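Local coordinates for protein serine protease pet (Escherichia coli, PDB 4OM9) that is a secreted autotransporter serine protease that acts as an enterotoxin of enteroaggregative strains and probably cleaves the host cytoskeletal protein alpha-fodrin, at residues A65-V70 against S103-N108; N94-G99 against T250-Q255; E460-V465 against N480-H485; K865-G870 against P898-K903; T919-Q924 against T934-K939. All coordinates share one frame; numbering follows the deposited sequence.

Contact 1. Residues A65-V70 against S103-N108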
# COMPACT_ATOMS: atom_id res chain seq x y z
N ALA A 65 32.76 -11.12 7.18
CA ALA A 65 33.86 -10.50 6.47
C ALA A 65 34.26 -11.26 5.21
O ALA A 65 35.30 -10.97 4.64
CB ALA A 65 35.08 -10.34 7.39
N TYR A 66 33.45 -12.22 4.77
CA TYR A 66 33.86 -13.10 3.66
C TYR A 66 33.04 -12.98 2.38
O TYR A 66 31.83 -12.67 2.39
CB TYR A 66 33.85 -14.56 4.13
CG TYR A 66 34.83 -14.79 5.27
CD1 TYR A 66 36.20 -14.76 5.04
CD2 TYR A 66 34.39 -15.01 6.56
CE1 TYR A 66 37.10 -14.97 6.07
CE2 TYR A 66 35.27 -15.21 7.60
CZ TYR A 66 36.64 -15.20 7.35
OH TYR A 66 37.51 -15.40 8.40
N ALA A 67 33.74 -13.20 1.28
CA ALA A 67 33.19 -13.13 -0.06
C ALA A 67 33.91 -14.15 -0.94
O ALA A 67 35.03 -14.59 -0.64
CB ALA A 67 33.33 -11.75 -0.63
N VAL A 68 33.27 -14.48 -2.05
CA VAL A 68 33.76 -15.50 -2.96
C VAL A 68 33.74 -14.94 -4.38
O VAL A 68 32.82 -14.22 -4.77
CB VAL A 68 32.90 -16.78 -2.88
CG1 VAL A 68 33.24 -17.72 -3.98
CG2 VAL A 68 33.16 -17.48 -1.57
N THR A 69 34.78 -15.27 -5.13
CA THR A 69 34.89 -14.82 -6.50
C THR A 69 35.76 -15.80 -7.31
O THR A 69 35.82 -17.00 -7.02
CB THR A 69 35.45 -13.37 -6.54
OG1 THR A 69 35.40 -12.88 -7.88
CG2 THR A 69 36.91 -13.28 -5.97
N VAL A 70 36.43 -15.31 -8.33
CA VAL A 70 37.29 -16.18 -9.09
C VAL A 70 38.71 -15.64 -8.92
O VAL A 70 38.87 -14.46 -8.57
CB VAL A 70 36.81 -16.27 -10.55
CG1 VAL A 70 37.85 -15.78 -11.53
CG2 VAL A 70 36.32 -17.66 -10.83
N SER A 103 38.27 -18.67 -5.41
CA SER A 103 38.81 -17.67 -4.51
C SER A 103 37.87 -17.35 -3.36
O SER A 103 36.75 -16.90 -3.58
CB SER A 103 39.15 -16.39 -5.27
OG SER A 103 39.69 -15.41 -4.37
N ILE A 104 38.34 -17.59 -2.13
CA ILE A 104 37.65 -17.16 -0.92
C ILE A 104 38.41 -15.97 -0.33
O ILE A 104 39.63 -16.02 -0.12
CB ILE A 104 37.51 -18.28 0.12
CG1 ILE A 104 36.92 -17.74 1.43
CG2 ILE A 104 38.83 -18.91 0.41
CD1 ILE A 104 35.51 -17.22 1.32
N GLN A 105 37.66 -14.90 -0.10
CA GLN A 105 38.21 -13.61 0.24
C GLN A 105 37.86 -13.22 1.67
O GLN A 105 36.75 -13.49 2.16
CB GLN A 105 37.68 -12.53 -0.71
CG GLN A 105 38.11 -12.63 -2.17
CD GLN A 105 37.44 -11.55 -3.01
OE1 GLN A 105 36.21 -11.50 -3.11
NE2 GLN A 105 38.23 -10.67 -3.60
N ARG A 106 38.82 -12.57 2.34
CA ARG A 106 38.58 -11.92 3.61
C ARG A 106 38.56 -10.42 3.37
O ARG A 106 39.56 -9.84 2.93
CB ARG A 106 39.66 -12.28 4.65
CG ARG A 106 39.63 -11.43 5.93
CD ARG A 106 38.67 -11.98 7.01
NE ARG A 106 38.53 -11.04 8.12
CZ ARG A 106 38.03 -11.32 9.32
NH1 ARG A 106 37.59 -12.54 9.61
NH2 ARG A 106 37.97 -10.36 10.25
N LEU A 107 37.44 -9.78 3.69
CA LEU A 107 37.33 -8.34 3.54
C LEU A 107 37.80 -7.64 4.81
O LEU A 107 37.75 -8.21 5.90
CB LEU A 107 35.88 -7.98 3.20
CG LEU A 107 35.32 -8.49 1.86
CD1 LEU A 107 33.82 -8.25 1.76
CD2 LEU A 107 36.05 -7.86 0.66
N ASN A 108 38.25 -6.39 4.67
CA ASN A 108 38.78 -5.63 5.81
C ASN A 108 37.76 -5.40 6.96
O ASN A 108 38.18 -5.26 8.11
CB ASN A 108 39.31 -4.27 5.34
CG ASN A 108 38.23 -3.42 4.73
OD1 ASN A 108 37.35 -3.94 4.05
ND2 ASN A 108 38.27 -2.12 5.00
O HOH W 1 40.55 -13.12 -6.41
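L107 N reaches A65 O at 2.6 Å, with an N-H...O angle of 173° that makes this bond almost straight. Further along the ladder, A67 and Q105 exchange two bonds: Q105 N donates to A67 O at 2.7 Å, and A67 N returns to Q105 O at 3.1 Å. T69 N to S103 O, at 3.0 Å, carries the register to the other end, where the reverse bond is weak and a water links V70 O with S103 OG. One side-chain bond is added: R106 NH1 meets Y66 OH at 3.1 Å, the hydroxyl lying in the guanidinium plane. The chain of R106 bends at chi2 (87°), which places CD close to Y66 CE1, and the ring and guanidinium planes stand 80° apart. A65 CB sits over the centre of one guanidinium face, 3.6 Å above the plane. The charge itself is paired with D294 and lies near the ring of F257. On the same side of the sheet as Y66, I104 CD1 touches V68 CG2 at 3.7 Å, and L253 of helix 247-255 covers this layer. The A67, T69, S103 and Q105 side chains occupy the other side. There T69 CG2 lies 3.4 Å from Q105 OE1, while Q105 NE2 is held by Q92 and A80 and T69 OG1 by A58. Everything that touches is buried. Antiparallel pairing of strands 66-70 and 102-107 within a five-stranded sheet fits the first beta-barrel of a chymotrypsin-like protease of clan PA.

Contact 2. Residues N94-G99 against T250-Q255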
# COMPACT_ATOMS: atom_id res chain seq x y z
N ASN A 94 42.84 -10.45 2.42
CA ASN A 94 43.45 -11.77 2.32
C ASN A 94 42.59 -12.67 1.45
O ASN A 94 41.41 -12.37 1.17
CB ASN A 94 43.64 -12.40 3.70
CG ASN A 94 44.83 -13.38 3.76
OD1 ASN A 94 45.19 -14.00 2.76
ND2 ASN A 94 45.42 -13.51 4.93
N ARG A 95 43.17 -13.79 1.03
CA ARG A 95 42.44 -14.75 0.22
C ARG A 95 43.18 -16.07 0.08
O ARG A 95 44.39 -16.16 0.35
CB ARG A 95 42.15 -14.19 -1.18
CG ARG A 95 43.38 -13.82 -1.99
CD ARG A 95 43.04 -13.70 -3.48
NE ARG A 95 44.26 -13.46 -4.25
CZ ARG A 95 44.37 -13.55 -5.57
NH1 ARG A 95 43.32 -13.87 -6.32
NH2 ARG A 95 45.54 -13.31 -6.14
N MET A 96 42.43 -17.09 -0.31
CA MET A 96 42.97 -18.37 -0.70
C MET A 96 42.38 -18.75 -2.06
O MET A 96 41.27 -18.37 -2.44
CB MET A 96 42.69 -19.45 0.34
CG MET A 96 43.78 -19.60 1.40
SD MET A 96 43.42 -20.87 2.64
CE MET A 96 43.40 -22.32 1.62
N THR A 97 43.16 -19.54 -2.79
CA THR A 97 43.02 -19.64 -4.21
C THR A 97 43.36 -21.06 -4.59
O THR A 97 44.22 -21.68 -3.97
CB THR A 97 43.94 -18.61 -4.90
OG1 THR A 97 43.14 -17.50 -5.36
CG2 THR A 97 44.72 -19.21 -6.04
N THR A 98 42.64 -21.58 -5.58
CA THR A 98 42.67 -23.00 -5.87
C THR A 98 42.95 -23.18 -7.36
O THR A 98 42.61 -22.31 -8.15
CB THR A 98 41.33 -23.65 -5.45
OG1 THR A 98 41.56 -24.78 -4.61
CG2 THR A 98 40.47 -24.03 -6.64
N GLY A 99 43.58 -24.29 -7.73
CA GLY A 99 43.91 -24.56 -9.13
C GLY A 99 42.70 -24.51 -10.06
O GLY A 99 42.81 -24.21 -11.25
N THR A 250 37.47 -22.61 1.50
CA THR A 250 36.77 -21.56 2.22
C THR A 250 37.02 -21.66 3.72
O THR A 250 37.31 -20.66 4.38
CB THR A 250 35.25 -21.62 1.98
OG1 THR A 250 34.99 -21.38 0.59
CG2 THR A 250 34.52 -20.56 2.83
N ASN A 251 36.90 -22.87 4.26
CA ASN A 251 36.98 -23.07 5.69
C ASN A 251 38.40 -22.91 6.17
O ASN A 251 38.65 -22.47 7.30
CB ASN A 251 36.41 -24.43 6.08
CG ASN A 251 34.89 -24.43 6.06
OD1 ASN A 251 34.26 -23.36 6.09
ND2 ASN A 251 34.30 -25.62 6.02
N GLU A 252 39.34 -23.21 5.30
CA GLU A 252 40.74 -23.03 5.66
C GLU A 252 41.05 -21.54 5.74
O GLU A 252 41.75 -21.10 6.64
CB GLU A 252 41.66 -23.76 4.68
CG GLU A 252 41.89 -25.21 5.11
CD GLU A 252 42.28 -26.14 3.97
OE1 GLU A 252 42.53 -25.64 2.85
OE2 GLU A 252 42.33 -27.37 4.20
N LEU A 253 40.52 -20.75 4.83
CA LEU A 253 40.76 -19.32 4.93
C LEU A 253 40.14 -18.80 6.21
O LEU A 253 40.76 -18.03 6.91
CB LEU A 253 40.22 -18.55 3.73
CG LEU A 253 40.55 -17.08 3.97
CD1 LEU A 253 42.03 -16.76 3.66
CD2 LEU A 253 39.60 -16.12 3.27
N LYS A 254 38.92 -19.25 6.54
CA LYS A 254 38.23 -18.76 7.74
C LYS A 254 38.98 -19.15 9.03
O LYS A 254 38.85 -18.50 10.05
CB LYS A 254 36.79 -19.28 7.80
CG LYS A 254 35.80 -18.69 6.78
CD LYS A 254 34.43 -19.36 6.92
CE LYS A 254 33.36 -18.73 6.02
NZ LYS A 254 31.96 -19.04 6.46
N GLN A 255 39.76 -20.23 8.97
CA GLN A 255 40.47 -20.68 10.15
C GLN A 255 41.60 -19.72 10.50
O GLN A 255 41.99 -19.61 11.65
CB GLN A 255 41.02 -22.09 9.96
CG GLN A 255 40.11 -23.17 10.50
CD GLN A 255 39.86 -23.02 11.99
OE1 GLN A 255 40.78 -22.68 12.75
NE2 GLN A 255 38.63 -23.28 12.42
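M96, near the C-terminal end of strand 88-97, leans onto E252 and L253, and M96 and L253 carry most of this contact. From the backbone the CB of M96 heads toward the helix. CG comes next, 4.0 Å from L253 CD1, the methyl that also lies against the strand backbone, 3.8 Å from R95 C. L253 points back at the strand, and the two side chains run antiparallel, M96 going out toward the helix as L253 comes in. The sulfur follows: M96 SD rests against the helix backbone itself, 3.6 Å from L253 N and 3.8 Å from L253 CA. Here the chain turns, chi3 of 63° swinging CE away from the extended line and onto E252. M96 CE ends 3.8 Å from E252 CB and 3.6 Å from E252 OE1, the two side chains crossing at about a right angle. The carboxylate's stronger partner is K248, one helical turn earlier, which pairs with OE2. At the N-terminal end of the segment N94 OD1 lies near L253 CD1 but accepts from R95 N, the next residue, at 2.7 Å. The contact is therefore van der Waals in character and partly open to solvent. The axes of 94-97 and 250-255 approach to 8.3 Å and run roughly antiparallel. L253 plugs deeper, onto I104 of strand 102-107 and Y66 of strand 66-70, while T249 gives M96 a further neighbour one turn back.

Contact 3. Residues E460-V465 against N480-H485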
# COMPACT_ATOMS: atom_id res chain seq x y z
N GLU A 460 2.56 5.46 25.12
CA GLU A 460 2.46 5.69 23.69
C GLU A 460 3.54 6.66 23.26
O GLU A 460 3.87 7.59 23.99
CB GLU A 460 1.06 6.20 23.32
CG GLU A 460 1.04 7.27 22.27
CD GLU A 460 -0.38 7.69 21.95
OE1 GLU A 460 -0.83 8.76 22.46
OE2 GLU A 460 -1.06 6.96 21.20
N SER A 461 4.09 6.41 22.07
CA SER A 461 5.13 7.24 21.49
C SER A 461 4.54 8.21 20.48
O SER A 461 3.84 7.80 19.55
CB SER A 461 6.20 6.38 20.79
OG SER A 461 7.09 5.76 21.71
N VAL A 462 4.83 9.49 20.65
CA VAL A 462 4.40 10.46 19.66
C VAL A 462 5.49 10.61 18.62
O VAL A 462 6.62 10.99 18.94
CB VAL A 462 4.09 11.84 20.25
CG1 VAL A 462 3.67 12.80 19.14
CG2 VAL A 462 3.03 11.74 21.32
N LEU A 463 5.14 10.29 17.38
CA LEU A 463 6.05 10.50 16.26
C LEU A 463 5.65 11.77 15.51
O LEU A 463 4.59 11.84 14.90
CB LEU A 463 6.04 9.28 15.35
CG LEU A 463 6.65 9.45 13.96
CD1 LEU A 463 8.14 9.72 14.08
CD2 LEU A 463 6.41 8.21 13.13
N SER A 464 6.51 12.79 15.57
CA SER A 464 6.23 14.05 14.91
C SER A 464 7.04 14.18 13.62
O SER A 464 8.27 13.97 13.60
CB SER A 464 6.53 15.23 15.86
OG SER A 464 5.81 15.12 17.08
N VAL A 465 6.37 14.51 12.52
CA VAL A 465 7.06 14.77 11.27
C VAL A 465 6.62 16.11 10.78
O VAL A 465 5.46 16.28 10.41
CB VAL A 465 6.74 13.72 10.19
CG1 VAL A 465 7.57 14.00 8.94
CG2 VAL A 465 6.97 12.32 10.72
N ASN A 480 2.54 1.00 19.09
CA ASN A 480 1.88 1.95 19.98
C ASN A 480 2.33 3.38 19.73
O ASN A 480 3.00 3.99 20.56
CB ASN A 480 2.14 1.55 21.44
CG ASN A 480 1.32 2.37 22.42
OD1 ASN A 480 0.30 2.95 22.07
ND2 ASN A 480 1.77 2.41 23.68
N VAL A 481 1.94 3.92 18.58
CA VAL A 481 2.43 5.21 18.11
C VAL A 481 1.27 6.20 17.83
O VAL A 481 0.17 5.80 17.46
CB VAL A 481 3.28 5.02 16.83
CG1 VAL A 481 3.76 6.34 16.28
CG2 VAL A 481 4.48 4.06 17.08
N ARG A 482 1.53 7.48 18.03
CA ARG A 482 0.65 8.51 17.52
C ARG A 482 1.47 9.37 16.58
O ARG A 482 2.62 9.70 16.91
CB ARG A 482 0.05 9.35 18.65
CG ARG A 482 -0.42 10.72 18.24
CD ARG A 482 -0.90 11.48 19.47
NE ARG A 482 -1.20 12.88 19.21
CZ ARG A 482 -2.42 13.35 18.95
NH1 ARG A 482 -3.46 12.54 18.89
NH2 ARG A 482 -2.58 14.66 18.74
N LEU A 483 0.90 9.69 15.42
CA LEU A 483 1.61 10.45 14.40
C LEU A 483 1.07 11.86 14.29
O LEU A 483 -0.13 12.03 14.14
CB LEU A 483 1.48 9.76 13.05
CG LEU A 483 2.03 10.50 11.83
CD1 LEU A 483 3.51 10.72 11.95
CD2 LEU A 483 1.78 9.70 10.59
N GLU A 484 1.96 12.86 14.34
CA GLU A 484 1.55 14.25 14.25
C GLU A 484 2.28 15.01 13.15
O GLU A 484 3.49 15.00 13.08
CB GLU A 484 1.77 14.96 15.60
CG GLU A 484 0.98 14.36 16.73
CD GLU A 484 1.11 15.11 18.03
OE1 GLU A 484 1.86 16.10 18.09
OE2 GLU A 484 0.45 14.69 19.02
N HIS A 485 1.53 15.70 12.31
CA HIS A 485 2.13 16.60 11.32
C HIS A 485 1.64 18.03 11.64
O HIS A 485 0.72 18.51 11.00
CB HIS A 485 1.76 16.14 9.91
CG HIS A 485 2.32 16.97 8.80
ND1 HIS A 485 3.63 17.38 8.75
CD2 HIS A 485 1.74 17.43 7.66
CE1 HIS A 485 3.84 18.07 7.65
NE2 HIS A 485 2.71 18.11 6.97
O HOH W 2 4.04 17.51 16.84
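S461 to V465 and V481 to H485 pair in parallel as neighbouring rungs of the right-handed beta-helix that forms the stalk of autotransporter passenger domains. Backbone bonds alternate between the strands: S461 N donates to N480 O, R482 N to S461 O, and the pattern runs on through L463 N to R482 O, at 2.6 Å the shortest of them, as far as V465 N to E484 O. Apolar packing lies on the interior side. L463 and L483 stand side by side, L463 CG 3.9 Å from L483 CD1, and V481 CG1 fills in 3.8 Å from L463 CB. The opposite side is mixed: V462 CG1 lies 3.6 Å from E484 CD. E484 OE2 is salt-bridged to R482 NE, at a doubtfully short modelled length; E484 OE1 shares a water with S464 OG. At the start of the rungs E460 CB touches N480 OD1 at 3.6 Å, while E460 OE2 and N480 OD1 both accept from N505 on the following rung. At the far end the H485 ring takes up the ladder: chi1 of -180° sets CG anti to the backbone N, and ND1 donates to V465 O at 2.7 Å, the oxygen near the ring plane.

Contact 4. Residues K865-G870 against P898-K903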
# COMPACT_ATOMS: atom_id res chain seq x y z
N LYS A 865 -49.24 12.15 -16.25
CA LYS A 865 -49.49 12.87 -17.49
C LYS A 865 -49.59 11.93 -18.70
O LYS A 865 -50.41 12.16 -19.59
CB LYS A 865 -48.40 13.91 -17.73
CG LYS A 865 -48.80 15.03 -18.68
CD LYS A 865 -47.78 16.15 -18.69
CE LYS A 865 -46.59 15.83 -19.57
NZ LYS A 865 -46.93 15.88 -21.02
N ASN A 866 -48.76 10.89 -18.72
CA ASN A 866 -48.69 10.00 -19.88
C ASN A 866 -48.96 8.53 -19.57
O ASN A 866 -48.40 7.63 -20.21
CB ASN A 866 -47.34 10.16 -20.58
CG ASN A 866 -47.23 11.46 -21.36
OD1 ASN A 866 -48.13 11.81 -22.12
ND2 ASN A 866 -46.14 12.18 -21.16
N LYS A 867 -49.80 8.29 -18.57
CA LYS A 867 -50.50 7.02 -18.38
C LYS A 867 -49.63 5.78 -18.14
O LYS A 867 -48.53 5.88 -17.60
CB LYS A 867 -51.41 6.75 -19.59
CG LYS A 867 -52.72 7.54 -19.58
CD LYS A 867 -52.52 9.01 -19.90
CE LYS A 867 -52.09 9.22 -21.34
NZ LYS A 867 -53.17 8.87 -22.30
N LEU A 868 -50.15 4.63 -18.56
CA LEU A 868 -49.61 3.31 -18.26
C LEU A 868 -49.51 3.09 -16.75
O LEU A 868 -48.54 3.51 -16.12
CB LEU A 868 -48.24 3.11 -18.91
CG LEU A 868 -47.60 1.74 -18.61
CD1 LEU A 868 -48.55 0.61 -18.99
CD2 LEU A 868 -46.27 1.59 -19.32
N GLU A 869 -50.51 2.42 -16.19
CA GLU A 869 -50.55 2.14 -14.76
C GLU A 869 -50.55 0.63 -14.50
O GLU A 869 -50.28 -0.15 -15.42
CB GLU A 869 -51.77 2.79 -14.11
CG GLU A 869 -51.66 4.31 -13.93
CD GLU A 869 -51.66 5.07 -15.24
OE1 GLU A 869 -51.29 6.27 -15.23
OE2 GLU A 869 -52.02 4.50 -16.28
N GLY A 870 -50.85 0.22 -13.27
CA GLY A 870 -50.71 -1.17 -12.88
C GLY A 870 -51.91 -1.80 -12.18
O GLY A 870 -52.98 -1.20 -12.10
N PRO A 898 -55.01 11.47 -19.29
CA PRO A 898 -55.87 11.56 -20.47
C PRO A 898 -56.18 10.21 -21.14
O PRO A 898 -55.27 9.42 -21.37
CB PRO A 898 -55.07 12.46 -21.43
CG PRO A 898 -53.67 12.41 -20.93
CD PRO A 898 -53.78 12.28 -19.45
N GLU A 899 -57.46 9.98 -21.43
CA GLU A 899 -57.95 8.76 -22.09
C GLU A 899 -57.65 7.48 -21.30
O GLU A 899 -58.55 6.67 -21.06
CB GLU A 899 -57.37 8.65 -23.50
CG GLU A 899 -57.52 7.28 -24.14
CD GLU A 899 -56.23 6.49 -24.13
OE1 GLU A 899 -55.15 7.11 -24.08
OE2 GLU A 899 -56.29 5.24 -24.18
N ASN A 900 -56.39 7.31 -20.92
CA ASN A 900 -55.92 6.23 -20.06
C ASN A 900 -56.01 4.84 -20.69
O ASN A 900 -56.92 4.55 -21.47
CB ASN A 900 -56.68 6.23 -18.73
CG ASN A 900 -55.90 5.59 -17.61
OD1 ASN A 900 -54.67 5.53 -17.65
ND2 ASN A 900 -56.60 5.09 -16.60
N THR A 901 -55.04 4.00 -20.36
CA THR A 901 -55.02 2.62 -20.82
C THR A 901 -56.25 1.89 -20.32
O THR A 901 -56.98 1.27 -21.09
CB THR A 901 -53.75 1.88 -20.35
OG1 THR A 901 -52.61 2.74 -20.48
CG2 THR A 901 -53.54 0.61 -21.16
N SER A 902 -56.48 1.97 -19.01
CA SER A 902 -57.67 1.39 -18.41
C SER A 902 -58.22 2.27 -17.30
O SER A 902 -58.12 3.50 -17.35
CB SER A 902 -57.38 -0.01 -17.87
OG SER A 902 -57.03 -0.89 -18.92
N LYS A 903 -58.79 1.63 -16.29
CA LYS A 903 -59.47 2.34 -15.22
C LYS A 903 -59.30 1.59 -13.90
O LYS A 903 -59.12 2.19 -12.85
CB LYS A 903 -60.96 2.48 -15.55
CG LYS A 903 -61.75 3.27 -14.52
CD LYS A 903 -61.83 4.74 -14.91
CE LYS A 903 -62.57 4.92 -16.24
NZ LYS A 903 -62.60 6.34 -16.68
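K867 and N900 bring their backbones nearest, with CA atoms 5.7 Å apart, in two irregular segments whose end-to-end directions differ by only 20°. Positive phi values bend both paths: K867 and L868 take 62° and 57°, and E899 and N900 also have positive phi. K865 O lies 3.4 Å from P898 CD at the start of the run. The side chain of K867 does most of the touching. Bent at chi2, chi3 and chi4, it curls across the second segment: CG lies 3.5 Å from N900 CA, CD lies 3.5 Å from P898 CD, and NZ comes to the salt bridge with E899 OE1 at 3.2 Å. NZ is also modelled as a donor to P898 O, at a length too short to trust. Both segments belong to the C-terminal part of the passenger, and their near-parallel course is consistent with consecutive turns of the beta-helix stalk, though neither is regular strand in the model; K865 also bonds through its backbone to V840 earlier in the chain. Beyond K867, E869 OE2 stands 3.2 Å from N900 OD1. Both atoms are acceptors as built, so the rotation of that amide is uncertain. T901 OG1 approaches L868 N to 3.6 Å, a packing contact on the exposed margin. V864 and V905 also pack against E869, and S931 lies against N900.

Contact 5. Residues T919-Q924 against T934-K939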
# COMPACT_ATOMS: atom_id res chain seq x y z
N THR A 919 -65.19 8.97 5.38
CA THR A 919 -64.84 8.21 4.19
C THR A 919 -65.69 8.61 2.98
O THR A 919 -66.80 8.13 2.82
CB THR A 919 -65.00 6.70 4.42
OG1 THR A 919 -66.31 6.42 4.93
CG2 THR A 919 -63.95 6.20 5.40
N PRO A 920 -65.15 9.51 2.14
CA PRO A 920 -65.80 9.90 0.88
C PRO A 920 -65.51 8.87 -0.21
O PRO A 920 -64.70 7.97 0.00
CB PRO A 920 -65.15 11.25 0.55
CG PRO A 920 -64.27 11.59 1.74
CD PRO A 920 -63.94 10.30 2.39
N GLU A 921 -66.17 9.00 -1.37
CA GLU A 921 -65.90 8.10 -2.49
C GLU A 921 -65.33 8.86 -3.68
O GLU A 921 -64.73 9.91 -3.52
CB GLU A 921 -67.16 7.34 -2.88
CG GLU A 921 -67.50 6.19 -1.94
CD GLU A 921 -66.36 5.18 -1.82
OE1 GLU A 921 -65.74 4.84 -2.85
OE2 GLU A 921 -66.08 4.72 -0.69
N ILE A 922 -65.51 8.32 -4.89
CA ILE A 922 -64.77 8.79 -6.05
C ILE A 922 -65.58 8.83 -7.35
O ILE A 922 -66.80 8.96 -7.32
CB ILE A 922 -63.53 7.91 -6.30
CG1 ILE A 922 -63.93 6.43 -6.32
CG2 ILE A 922 -62.46 8.17 -5.24
CD1 ILE A 922 -62.79 5.47 -6.60
N LYS A 923 -64.87 8.71 -8.47
CA LYS A 923 -65.50 8.66 -9.79
C LYS A 923 -64.73 7.74 -10.74
O LYS A 923 -63.88 6.96 -10.31
CB LYS A 923 -65.61 10.06 -10.40
CG LYS A 923 -66.79 10.28 -11.34
CD LYS A 923 -67.91 11.06 -10.67
CE LYS A 923 -68.65 10.23 -9.62
NZ LYS A 923 -69.40 9.10 -10.23
N GLN A 924 -65.04 7.84 -12.03
CA GLN A 924 -64.38 7.04 -13.06
C GLN A 924 -63.79 7.93 -14.16
O GLN A 924 -62.68 7.70 -14.63
CB GLN A 924 -65.35 6.03 -13.66
N THR A 934 -63.17 11.93 -7.98
CA THR A 934 -63.84 12.96 -7.19
C THR A 934 -64.12 12.55 -5.73
O THR A 934 -63.39 11.72 -5.18
CB THR A 934 -65.17 13.39 -7.84
OG1 THR A 934 -65.72 14.50 -7.11
CG2 THR A 934 -66.17 12.25 -7.84
N LEU A 935 -65.14 13.15 -5.11
CA LEU A 935 -65.42 12.93 -3.69
C LEU A 935 -66.91 12.82 -3.31
O LEU A 935 -67.79 13.32 -4.03
CB LEU A 935 -64.79 14.05 -2.85
CG LEU A 935 -63.28 14.07 -2.63
CD1 LEU A 935 -62.55 14.73 -3.79
CD2 LEU A 935 -62.95 14.77 -1.32
N THR A 936 -67.17 12.17 -2.18
CA THR A 936 -68.52 12.08 -1.62
C THR A 936 -68.54 12.38 -0.11
O THR A 936 -67.99 13.38 0.34
CB THR A 936 -69.17 10.70 -1.86
OG1 THR A 936 -68.46 9.69 -1.14
CG2 THR A 936 -69.20 10.35 -3.34
N GLY A 937 -69.16 11.48 0.66
CA GLY A 937 -69.58 11.79 2.02
C GLY A 937 -68.74 11.34 3.21
O GLY A 937 -67.59 11.73 3.35
N TYR A 938 -69.34 10.54 4.07
CA TYR A 938 -68.65 10.08 5.26
C TYR A 938 -69.39 8.93 5.91
O TYR A 938 -70.56 8.71 5.63
CB TYR A 938 -68.41 11.27 6.20
CG TYR A 938 -69.01 11.20 7.58
CD1 TYR A 938 -68.32 10.62 8.61
CD2 TYR A 938 -70.27 11.71 7.83
CE1 TYR A 938 -68.85 10.57 9.88
CE2 TYR A 938 -70.81 11.65 9.09
CZ TYR A 938 -70.09 11.07 10.10
OH TYR A 938 -70.62 11.01 11.36
N LYS A 939 -68.69 8.22 6.78
CA LYS A 939 -69.25 7.06 7.44
C LYS A 939 -68.84 6.96 8.90
O LYS A 939 -68.43 7.92 9.51
CB LYS A 939 -68.81 5.79 6.72
CG LYS A 939 -69.95 5.02 6.09
CD LYS A 939 -69.45 3.77 5.39
CE LYS A 939 -70.45 3.30 4.35
NZ LYS A 939 -70.38 4.07 3.07
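T934 and K923 make the tightest carbon contact: T934 CG2 presses to 3.4 Å from K923 CB, closer than usual van der Waals spacing. T919 OG1 approaches K939 CB to 3.1 Å. The backbones also run close: P920 CA and T936 CA are 4.3 Å apart. L935 CA sends its hydrogen to E921 O at 3.1 Å, with 158° at the hydrogen, and I922 CA does likewise to T934 O, but E921 O and T934 O, two acceptors, are modelled 2.8 Å apart, which makes the local backbone doubtful. T936 OG1, its chi1 of 66° placing it between the backbone N and the carbonyl carbon, is modelled as an acceptor for E921 N, but the bond is implausibly short. The two segments run roughly antiparallel, which suggests a beta-hairpin near the C-terminal end of the passenger, though neither is regular strand. P920 CB meets L935 CB at 4.4 Å, with F879 against the proline and I892 against the leucine. The solvent side is looser: E921 OE2 and K939 NZ stay 5.7 Å apart. The K923 chain stays beside T934 CG2 as far as CE, and only its end leads away. Y938 OH is held by G884.

In the fold
Contacts 1 and 2 form one neighbourhood of the protease domain, their centres 8 Å apart. Strands 88-97 and 102-107 are neighbours in one sheet, with R106 N to N94 O and M96 N to I104 O probable bonds between them, and helix 247-255 packs on it. Contact 3 comes later in the chain, on the beta-helix stalk, with its centre 44 Å from that of contact 1. Contacts 4 and 5 follow near the C-terminal end, their centres about 21 Å apart, and touch through K903 NZ and Q924 O. Contacts 1 and 5 have centres about 105 Å apart, on opposite sides of the chain's centre, so the long stalk separates the protease domain from the C-terminal tip.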